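Local coordinates for ORC1-type DNA replication protein 2 (Aeropyrum pernix, PDB 1W5T), which binds DNA and takes part in regulating DNA replication, as an archaeal Cdc6/Orc protein with an AAA+ ATPase domain and a winged-helix domain, at residues A[26-29]-A[30-34]; A[69-72]-A[73-76]; A[400-403]-A[404-408]. All coordinates share one frame; numbering follows the deposited sequence.

Contact 1: A[26-29]-A[30-34]. With ANP (phosphoaminophosphonic acid-adenylate ester), chain D.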
ATOM      1  N   VAL A  26      12.542   5.596  -9.809  1.00 17.24           N
ATOM      2  CA  VAL A  26      12.745   5.014  -8.521  1.00 17.08           C
ATOM      3  C   VAL A  26      11.869   3.778  -8.600  1.00 17.49           C
ATOM      4  O   VAL A  26      10.792   3.833  -9.177  1.00 17.43           O
ATOM      5  CB  VAL A  26      12.236   5.943  -7.388  1.00 17.65           C
ATOM      6  CG1 VAL A  26      12.525   5.303  -6.014  1.00 17.94           C
ATOM      7  CG2 VAL A  26      12.864   7.359  -7.488  1.00 15.21           C
ATOM      8  N   ARG A  27      12.343   2.667  -8.041  1.00 17.87           N
ATOM      9  CA  ARG A  27      11.690   1.341  -8.124  1.00 18.10           C
ATOM     10  C   ARG A  27      11.750   0.704  -9.554  1.00 18.86           C
ATOM     11  O   ARG A  27      11.018  -0.263  -9.882  1.00 19.32           O
ATOM     12  CB  ARG A  27      10.271   1.373  -7.505  1.00 17.22           C
ATOM     13  CG  ARG A  27      10.187   1.998  -6.080  1.00 16.69           C
ATOM     14  CD  ARG A  27      11.101   1.317  -4.984  1.00 17.60           C
ATOM     15  NE  ARG A  27      10.985   1.965  -3.669  1.00 17.81           N
ATOM     16  CZ  ARG A  27      12.003   2.483  -2.967  1.00 18.60           C
ATOM     17  NH1 ARG A  27      13.265   2.444  -3.416  1.00 13.71           N
ATOM     18  NH2 ARG A  27      11.758   3.058  -1.800  1.00 20.77           N
ATOM     19  N   ARG A  28      12.627   1.244 -10.397  1.00 18.29           N
ATOM     20  CA  ARG A  28      12.739   0.759 -11.749  1.00 19.05           C
ATOM     21  C   ARG A  28      13.208  -0.701 -11.742  1.00 18.39           C
ATOM     22  O   ARG A  28      12.615  -1.551 -12.425  1.00 19.24           O
ATOM     23  CB  ARG A  28      13.657   1.659 -12.583  1.00 18.87           C
ATOM     24  CG  ARG A  28      13.814   1.208 -13.992  1.00 23.94           C
ATOM     25  CD  ARG A  28      15.166   1.503 -14.576  1.00 31.68           C
ATOM     26  NE  ARG A  28      15.342   2.924 -14.793  1.00 38.30           N
ATOM     27  CZ  ARG A  28      16.060   3.805 -14.074  1.00 43.44           C
ATOM     28  NH1 ARG A  28      16.029   5.064 -14.475  1.00 44.75           N
ATOM     29  NH2 ARG A  28      16.797   3.488 -13.001  1.00 45.34           N
ATOM     30  N   GLY A  29      14.234  -1.001 -10.948  1.00 17.40           N
ATOM     31  CA  GLY A  29      14.730  -2.354 -10.834  1.00 16.57           C
ATOM     32  C   GLY A  29      13.704  -3.338 -10.326  1.00 17.09           C
ATOM     33  O   GLY A  29      13.604  -4.447 -10.874  1.00 17.63           O
ATOM     34  N   GLU A  30      12.929  -2.952  -9.312  1.00 16.56           N
ATOM     35  CA  GLU A  30      11.893  -3.830  -8.824  1.00 17.94           C
ATOM     36  C   GLU A  30      10.841  -4.103  -9.875  1.00 17.07           C
ATOM     37  O   GLU A  30      10.366  -5.217  -9.965  1.00 16.69           O
ATOM     38  CB  GLU A  30      11.266  -3.381  -7.491  1.00 18.86           C
ATOM     39  CG  GLU A  30      11.588  -1.978  -7.011  1.00 24.32           C
ATOM     40  CD  GLU A  30      13.049  -1.763  -6.614  1.00 26.54           C
ATOM     41  OE1 GLU A  30      13.435  -2.145  -5.488  1.00 27.83           O
ATOM     42  OE2 GLU A  30      13.790  -1.174  -7.429  1.00 27.36           O
ATOM     43  N   ALA A  31      10.524  -3.101 -10.694  1.00 17.17           N
ATOM     44  CA  ALA A  31       9.573  -3.274 -11.790  1.00 17.21           C
ATOM     45  C   ALA A  31      10.108  -4.197 -12.865  1.00 16.96           C
ATOM     46  O   ALA A  31       9.354  -4.975 -13.425  1.00 17.08           O
ATOM     47  CB  ALA A  31       9.188  -1.931 -12.408  1.00 16.89           C
ATOM     48  N   GLU A  32      11.404  -4.110 -13.149  1.00 16.88           N
ATOM     49  CA  GLU A  32      12.031  -5.013 -14.124  1.00 17.56           C
ATOM     50  C   GLU A  32      12.064  -6.456 -13.681  1.00 16.90           C
ATOM     51  O   GLU A  32      11.855  -7.346 -14.500  1.00 17.03           O
ATOM     52  CB  GLU A  32      13.446  -4.613 -14.383  1.00 18.10           C
ATOM     53  CG  GLU A  32      13.573  -3.140 -14.605  1.00 23.84           C
ATOM     54  CD  GLU A  32      13.709  -2.774 -16.052  1.00 31.24           C
ATOM     55  OE1 GLU A  32      12.768  -3.091 -16.831  1.00 32.98           O
ATOM     56  OE2 GLU A  32      14.745  -2.129 -16.381  1.00 33.62           O
ATOM     57  N   ALA A  33      12.318  -6.664 -12.388  1.00 15.81           N
ATOM     58  CA  ALA A  33      12.435  -7.988 -11.805  1.00 15.74           C
ATOM     59  C   ALA A  33      11.114  -8.692 -11.856  1.00 15.67           C
ATOM     60  O   ALA A  33      11.078  -9.861 -12.214  1.00 15.63           O
ATOM     61  CB  ALA A  33      12.939  -7.922 -10.339  1.00 14.90           C
ATOM     62  N   LEU A  34      10.048  -7.966 -11.496  1.00 15.25           N
ATOM     63  CA  LEU A  34       8.688  -8.462 -11.534  1.00 15.15           C
ATOM     64  C   LEU A  34       8.265  -8.734 -12.957  1.00 15.23           C
ATOM     65  O   LEU A  34       7.651  -9.748 -13.241  1.00 15.03           O
ATOM     66  CB  LEU A  34       7.730  -7.434 -10.956  1.00 14.53           C
ATOM     67  CG  LEU A  34       7.330  -7.533  -9.504  1.00 16.68           C
ATOM     68  CD1 LEU A  34       6.282  -6.447  -9.265  1.00 18.60           C
ATOM     69  CD2 LEU A  34       6.773  -8.883  -9.184  1.00 17.14           C
TER
HETATM   70  PG  ANP D 700      -1.838   3.612  -0.332  1.00 13.70           P
HETATM   71  O1G ANP D 700      -2.887   4.754   0.005  1.00 19.20           O
HETATM   72  O2G ANP D 700      -2.605   2.459  -1.116  1.00 17.59           O
HETATM   73  O3G ANP D 700      -1.109   3.032   0.954  1.00 13.19           O
HETATM   74  PB  ANP D 700       0.242   3.326  -2.457  1.00  9.28           P
HETATM   75  O1B ANP D 700      -0.555   2.271  -3.323  1.00 14.31           O
HETATM   76  O2B ANP D 700       1.317   2.573  -1.617  1.00 12.13           O
HETATM   77  N3B ANP D 700      -0.751   4.305  -1.467  1.00 11.12           N
HETATM   78  PA  ANP D 700       0.635   4.834  -4.875  1.00  8.06           P
HETATM   79  O1A ANP D 700       1.167   3.796  -5.970  1.00 11.27           O
HETATM   80  O2A ANP D 700      -0.925   5.034  -5.068  1.00 10.42           O
HETATM   81  O3A ANP D 700       1.051   4.396  -3.377  1.00 11.35           O
HETATM   82  O5' ANP D 700       1.473   6.208  -4.989  1.00 14.09           O
HETATM   83  C5' ANP D 700       1.251   7.485  -4.367  1.00  9.32           C
HETATM   84  C4' ANP D 700       1.593   8.537  -5.426  1.00 10.21           C
HETATM   85  O4' ANP D 700       3.005   8.566  -5.670  1.00  9.99           O
HETATM   86  C3' ANP D 700       0.987   8.225  -6.793  1.00  9.68           C
HETATM   87  O3' ANP D 700       0.693   9.439  -7.423  1.00  8.65           O
HETATM   88  C2' ANP D 700       2.101   7.535  -7.570  1.00  9.19           C
HETATM   89  O2' ANP D 700       2.013   7.600  -8.994  1.00  9.02           O
HETATM   90  C1' ANP D 700       3.323   8.266  -7.033  1.00  8.21           C
HETATM   91  N9  ANP D 700       4.469   7.367  -6.977  1.00 10.03           N
HETATM   92  C8  ANP D 700       4.702   6.421  -5.996  1.00  8.09           C
HETATM   93  N7  ANP D 700       5.852   5.738  -6.215  1.00  5.12           N
HETATM   94  C5  ANP D 700       6.420   6.247  -7.318  1.00  7.11           C
HETATM   95  C6  ANP D 700       7.626   6.071  -8.191  1.00  8.46           C
HETATM   96  N6  ANP D 700       8.592   5.145  -7.925  1.00  6.17           N
HETATM   97  N1  ANP D 700       7.760   6.838  -9.307  1.00  6.40           N
HETATM   98  C2  ANP D 700       6.880   7.763  -9.658  1.00  7.85           C
HETATM   99  N3  ANP D 700       5.740   8.012  -8.966  1.00 11.50           N
HETATM  100  C4  ANP D 700       5.489   7.269  -7.781  1.00  7.81           C
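R27 and E30 meet through their carbon chains where helix 28-43 begins, with R27 at the N-cap position. CB of R27 lies 3.6 Å from CG of E30, and E30 OE2 turns back to within 3.3 Å of R27 CA. CG of R27 stands beside its own backbone N (chi1 -50°), and the chain bends at chi2 (-57°), laying CD beside CG of E30. The charged ends do not meet: R27 NH1 and E30 OE1 are 5.0 Å apart, and NH1 forms a salt bridge with E219 instead. The closely packed side is that of A31: its N-H bonds to R27 O at 3.0 Å, and its buried methyl group touches L68, F71 and T72 of helix 65-82. The outer side is looser. R28 and E32 are both exposed and run alongside one another, CD of R28 coming no nearer to OE2 of E32 than 4.1 Å. Just ahead of the helix, V26 O accepts a hydrogen bond of 2.9 Å from N6 of the adenine of the bound ATP analogue, and the R27 chain passes close to the same amino group. A carbonyl acceptor facing N6 reads the amino group of adenine, consistent with selection of an adenine nucleotide just before the first turn of helix 28-43.

Contact 2: A[69-72]-A[73-76]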
ATOM      1  N   ALA A  69       2.616  -1.837  -9.393  1.00 11.55           N
ATOM      2  CA  ALA A  69       1.906  -2.982  -9.936  1.00 11.77           C
ATOM      3  C   ALA A  69       1.400  -2.634 -11.338  1.00 12.19           C
ATOM      4  O   ALA A  69       1.548  -3.429 -12.257  1.00 12.09           O
ATOM      5  CB  ALA A  69       0.745  -3.402  -8.999  1.00 11.74           C
ATOM      6  N   LYS A  70       0.835  -1.434 -11.509  1.00 11.93           N
ATOM      7  CA  LYS A  70       0.287  -1.092 -12.806  1.00 12.74           C
ATOM      8  C   LYS A  70       1.377  -0.830 -13.791  1.00 12.89           C
ATOM      9  O   LYS A  70       1.268  -1.240 -14.931  1.00 13.08           O
ATOM     10  CB  LYS A  70      -0.630   0.103 -12.769  1.00 13.13           C
ATOM     11  CG  LYS A  70      -1.929  -0.134 -12.124  1.00 14.76           C
ATOM     12  CD  LYS A  70      -2.630   1.204 -11.973  1.00 17.56           C
ATOM     13  CE  LYS A  70      -4.130   1.007 -11.915  1.00 19.15           C
ATOM     14  NZ  LYS A  70      -4.719   2.243 -11.373  1.00 22.49           N
ATOM     15  N   PHE A  71       2.447  -0.179 -13.366  1.00 12.73           N
ATOM     16  CA  PHE A  71       3.532   0.049 -14.295  1.00 13.04           C
ATOM     17  C   PHE A  71       4.106  -1.274 -14.804  1.00 13.50           C
ATOM     18  O   PHE A  71       4.403  -1.379 -15.977  1.00 13.38           O
ATOM     19  CB  PHE A  71       4.621   0.932 -13.677  1.00 12.41           C
ATOM     20  CG  PHE A  71       5.765   1.216 -14.607  1.00 12.00           C
ATOM     21  CD1 PHE A  71       5.707   2.285 -15.486  1.00 10.86           C
ATOM     22  CD2 PHE A  71       6.943   0.436 -14.566  1.00 12.32           C
ATOM     23  CE1 PHE A  71       6.784   2.557 -16.353  1.00 11.46           C
ATOM     24  CE2 PHE A  71       8.041   0.725 -15.398  1.00 11.50           C
ATOM     25  CZ  PHE A  71       7.946   1.762 -16.321  1.00 11.80           C
ATOM     26  N   THR A  72       4.258  -2.259 -13.907  1.00 13.68           N
ATOM     27  CA  THR A  72       4.878  -3.544 -14.225  1.00 13.71           C
ATOM     28  C   THR A  72       4.099  -4.310 -15.303  1.00 14.71           C
ATOM     29  O   THR A  72       4.670  -4.861 -16.270  1.00 14.43           O
ATOM     30  CB  THR A  72       4.917  -4.374 -12.945  1.00 13.58           C
ATOM     31  OG1 THR A  72       5.905  -3.818 -12.088  1.00 11.72           O
ATOM     32  CG2 THR A  72       5.409  -5.759 -13.227  1.00 13.01           C
ATOM     33  N   VAL A  73       2.784  -4.341 -15.106  1.00 14.91           N
ATOM     34  CA  VAL A  73       1.896  -5.028 -15.993  1.00 16.01           C
ATOM     35  C   VAL A  73       1.947  -4.340 -17.361  1.00 17.09           C
ATOM     36  O   VAL A  73       1.977  -5.001 -18.425  1.00 17.03           O
ATOM     37  CB  VAL A  73       0.470  -5.069 -15.392  1.00 16.23           C
ATOM     38  CG1 VAL A  73      -0.538  -5.513 -16.431  1.00 15.39           C
ATOM     39  CG2 VAL A  73       0.469  -6.017 -14.147  1.00 14.48           C
ATOM     40  N   LYS A  74       2.012  -3.015 -17.322  1.00 17.43           N
ATOM     41  CA  LYS A  74       2.180  -2.233 -18.536  1.00 18.77           C
ATOM     42  C   LYS A  74       3.443  -2.674 -19.279  1.00 18.88           C
ATOM     43  O   LYS A  74       3.375  -2.974 -20.476  1.00 19.96           O
ATOM     44  CB  LYS A  74       2.164  -0.725 -18.244  1.00 18.98           C
ATOM     45  CG  LYS A  74       2.114   0.169 -19.472  1.00 22.18           C
ATOM     46  CD  LYS A  74       2.077   1.673 -19.072  1.00 28.57           C
ATOM     47  CE  LYS A  74       3.487   2.271 -18.736  1.00 31.91           C
ATOM     48  NZ  LYS A  74       3.472   3.558 -17.918  1.00 29.52           N
ATOM     49  N   ARG A  75       4.561  -2.771 -18.571  1.00 18.41           N
ATOM     50  CA  ARG A  75       5.803  -3.303 -19.166  1.00 18.62           C
ATOM     51  C   ARG A  75       5.717  -4.726 -19.694  1.00 17.66           C
ATOM     52  O   ARG A  75       6.230  -5.005 -20.758  1.00 16.86           O
ATOM     53  CB  ARG A  75       6.994  -3.145 -18.197  1.00 18.89           C
ATOM     54  CG  ARG A  75       7.337  -1.653 -17.993  1.00 22.01           C
ATOM     55  CD  ARG A  75       7.970  -1.003 -19.211  1.00 28.27           C
ATOM     56  NE  ARG A  75       9.234  -1.674 -19.503  1.00 37.02           N
ATOM     57  CZ  ARG A  75       9.537  -2.518 -20.510  1.00 39.26           C
ATOM     58  NH1 ARG A  75       8.683  -2.837 -21.491  1.00 39.11           N
ATOM     59  NH2 ARG A  75      10.770  -3.033 -20.515  1.00 40.37           N
ATOM     60  N   VAL A  76       5.105  -5.635 -18.942  1.00 17.55           N
ATOM     61  CA  VAL A  76       4.922  -6.995 -19.441  1.00 17.23           C
ATOM     62  C   VAL A  76       4.213  -6.935 -20.831  1.00 16.99           C
ATOM     63  O   VAL A  76       4.675  -7.501 -21.834  1.00 16.15           O
ATOM     64  CB  VAL A  76       4.154  -7.847 -18.427  1.00 17.39           C
ATOM     65  CG1 VAL A  76       3.793  -9.203 -19.006  1.00 18.17           C
ATOM     66  CG2 VAL A  76       5.000  -8.026 -17.166  1.00 15.93           C
TER
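F71 is flanked on one helix by the side chains of K74 and R75, three and four residues further along. Two kinds of group touch its ring. From R75 they are methylenes: CE2 of F71 lies 3.6 Å from CG of R75, and CZ of F71 is 4.0 Å from R75 CD. This chain runs along the phenylalanine, and its guanidinium plane stands 77° from the ring. From K74 it is the ammonium that arrives: NZ is 3.5 Å from CD1 of F71, approaching the ring obliquely. A bend at chi3 (82°) in an otherwise extended lysine carries it there. K70 makes a cation-pi contact of its own, with Y91. The hydrogen bonds are four successive backbone links, V73 N to A69 O through V76 N to T72 O, each N-H donating to the carbonyl four residues back, the last at 2.8 Å. T72 adds a side-chain bond, OG1 to the carbonyl of L68 in the preceding turn. Helix 65-82 starts within the P-loop. V73 and V76 rest on strand 139-145 and A69 on strand 180-186, while F71 touches L24 and V76 touches L39, so helix 65-82 packs on the central strands beside helix 28-43, which reaches strand 206-212.

Contact 3: A[400-403]-A[404-408]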
ATOM      1  N   ASP A 400      -7.606   8.383  23.069  1.00 37.27           N
ATOM      2  CA  ASP A 400      -8.450   8.604  24.253  1.00 38.25           C
ATOM      3  C   ASP A 400      -9.920   8.245  24.007  1.00 37.47           C
ATOM      4  O   ASP A 400     -10.511   7.522  24.826  1.00 38.01           O
ATOM      5  CB  ASP A 400      -8.362  10.030  24.797  1.00 39.39           C
ATOM      6  CG  ASP A 400      -7.069  10.292  25.536  1.00 42.38           C
ATOM      7  OD1 ASP A 400      -6.552   9.362  26.196  1.00 48.59           O
ATOM      8  OD2 ASP A 400      -6.496  11.403  25.509  1.00 43.92           O
ATOM      9  N   ASN A 401     -10.481   8.735  22.891  1.00 35.77           N
ATOM     10  CA  ASN A 401     -11.881   8.485  22.523  1.00 34.73           C
ATOM     11  C   ASN A 401     -12.166   6.987  22.314  1.00 33.86           C
ATOM     12  O   ASN A 401     -13.244   6.502  22.608  1.00 34.12           O
ATOM     13  CB  ASN A 401     -12.343   9.336  21.311  1.00 34.08           C
ATOM     14  CG  ASN A 401     -12.191  10.885  21.543  1.00 35.15           C
ATOM     15  OD1 ASN A 401     -12.107  11.369  22.687  1.00 32.93           O
ATOM     16  ND2 ASN A 401     -12.147  11.654  20.435  1.00 33.13           N
ATOM     17  N   ILE A 402     -11.175   6.252  21.849  1.00 32.81           N
ATOM     18  CA  ILE A 402     -11.356   4.842  21.568  1.00 31.36           C
ATOM     19  C   ILE A 402     -11.353   4.089  22.884  1.00 31.00           C
ATOM     20  O   ILE A 402     -12.129   3.138  23.068  1.00 31.07           O
ATOM     21  CB  ILE A 402     -10.284   4.346  20.579  1.00 30.72           C
ATOM     22  CG1 ILE A 402     -10.458   5.082  19.241  1.00 32.22           C
ATOM     23  CG2 ILE A 402     -10.397   2.871  20.378  1.00 29.76           C
ATOM     24  CD1 ILE A 402      -9.418   4.764  18.156  1.00 33.70           C
ATOM     25  N   ILE A 403     -10.541   4.543  23.824  1.00 30.04           N
ATOM     26  CA  ILE A 403     -10.551   3.908  25.124  1.00 30.14           C
ATOM     27  C   ILE A 403     -11.912   4.147  25.785  1.00 30.42           C
ATOM     28  O   ILE A 403     -12.525   3.208  26.303  1.00 29.74           O
ATOM     29  CB  ILE A 403      -9.397   4.379  26.040  1.00 29.84           C
ATOM     30  CG1 ILE A 403      -8.035   3.974  25.469  1.00 28.64           C
ATOM     31  CG2 ILE A 403      -9.566   3.783  27.425  1.00 29.31           C
ATOM     32  CD1 ILE A 403      -6.900   4.919  25.907  1.00 27.83           C
ATOM     33  N   GLN A 404     -12.380   5.389  25.752  1.00 30.71           N
ATOM     34  CA  GLN A 404     -13.700   5.727  26.296  1.00 31.75           C
ATOM     35  C   GLN A 404     -14.793   4.812  25.684  1.00 30.87           C
ATOM     36  O   GLN A 404     -15.553   4.188  26.420  1.00 30.57           O
ATOM     37  CB  GLN A 404     -14.057   7.204  26.030  1.00 32.42           C
ATOM     38  CG  GLN A 404     -13.342   8.274  26.890  1.00 36.71           C
ATOM     39  CD  GLN A 404     -13.689   9.703  26.405  1.00 42.76           C
ATOM     40  OE1 GLN A 404     -14.660  10.310  26.879  1.00 45.99           O
ATOM     41  NE2 GLN A 404     -12.914  10.221  25.445  1.00 43.53           N
ATOM     42  N   ALA A 405     -14.838   4.718  24.354  1.00 29.81           N
ATOM     43  CA  ALA A 405     -15.835   3.903  23.656  1.00 29.97           C
ATOM     44  C   ALA A 405     -15.793   2.413  24.020  1.00 30.44           C
ATOM     45  O   ALA A 405     -16.863   1.822  24.218  1.00 30.44           O
ATOM     46  CB  ALA A 405     -15.754   4.084  22.135  1.00 28.83           C
ATOM     47  N   LYS A 406     -14.587   1.822  24.089  1.00 30.59           N
ATOM     48  CA  LYS A 406     -14.427   0.425  24.492  1.00 31.41           C
ATOM     49  C   LYS A 406     -14.884   0.176  25.939  1.00 31.46           C
ATOM     50  O   LYS A 406     -15.530  -0.833  26.213  1.00 31.55           O
ATOM     51  CB  LYS A 406     -12.981  -0.074  24.318  1.00 31.63           C
ATOM     52  CG  LYS A 406     -12.439  -0.114  22.888  1.00 31.93           C
ATOM     53  CD  LYS A 406     -12.053  -1.506  22.487  1.00 31.16           C
ATOM     54  CE  LYS A 406     -11.861  -1.559  21.018  1.00 32.64           C
ATOM     55  NZ  LYS A 406     -11.153  -0.293  20.629  1.00 34.14           N
ATOM     56  N   MET A 407     -14.550   1.085  26.845  1.00 31.40           N
ATOM     57  CA  MET A 407     -14.969   0.961  28.237  1.00 32.26           C
ATOM     58  C   MET A 407     -16.487   0.981  28.400  1.00 31.33           C
ATOM     59  O   MET A 407     -17.050   0.087  29.037  1.00 30.66           O
ATOM     60  CB  MET A 407     -14.313   2.019  29.118  1.00 32.67           C
ATOM     61  CG  MET A 407     -12.795   1.862  29.171  1.00 37.12           C
ATOM     62  SD  MET A 407     -12.033   2.609  30.612  1.00 43.10           S
ATOM     63  CE  MET A 407     -12.847   1.674  31.878  1.00 41.49           C
ATOM     64  N   ALA A 408     -17.130   1.972  27.774  1.00 30.79           N
ATOM     65  CA  ALA A 408     -18.583   2.157  27.816  1.00 30.15           C
ATOM     66  C   ALA A 408     -19.292   0.873  27.378  1.00 30.01           C
ATOM     67  O   ALA A 408     -20.380   0.515  27.877  1.00 30.30           O
ATOM     68  CB  ALA A 408     -19.009   3.321  26.924  1.00 29.25           C
TER
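K406 and I402, one turn apart on helix 392-408, run abreast. The lysine can be followed outward. Its CB sits 3.6 Å from the carbonyl oxygen of I402, the oxygen that takes the backbone N-H of K406 in one of four successive helix bonds, from Q404 N to D400 O through M407 N to I403 O. CG comes closer to the I402 oxygen, at 3.3 Å, because it stands beside the backbone N (chi1 -64°). The chain then turns at chi2 (-119°), CD and CE leading outward, and a last bend at chi4 brings NZ to the end of the CG2 methyl of I402, 3.3 Å away and nearly in line with the CB-CG2 bond. The ammonium is held from beyond the helix: it hydrogen-bonds to the carbonyl of E304 and, weakly, to that of L306.

Helix 392-408 is the last helix of the chain, packed on helix 308-322 of the C-terminal winged-helix domain: I402 and I403 lie on L311 of that helix, with L303 also against I402. D400, one turn before Q404, forms a salt bridge with R315 of helix 308-322.

I403 and M407 repeat the i to i+4 spacing on the neighbouring side, CG2 of I403 touching CG of M407 at 4.1 Å, and the bend at chi3 of the methionine turns its CE away from the isoleucine. On the exposed side, N401 and Q404 extend next to each other with amide planes 58° apart, OD1 of N401 and NE2 of Q404 being 3.1 Å apart.

How the contacts relate
Each of the three contacts lies within a single helix, so none closes a long loop; they follow in series, without nesting or crossing. From the N terminus, contact 1 opens helix 28-43 beside the nucleotide. Contact 2 comes next, after strand 51-56, in helix 65-82, whose first residues belong to the P-loop. These two touch, with centres 10 Å apart: L34 CB meets T72 CG2 at 3.7 Å, joining the adenine-side helix to the P-loop helix. Contact 3, near the C terminus, lies in the winged-helix part of the chain. Its centre is 44 Å from those of contacts 1 and 2, on the opposite side of the chain's centre, and it touches neither.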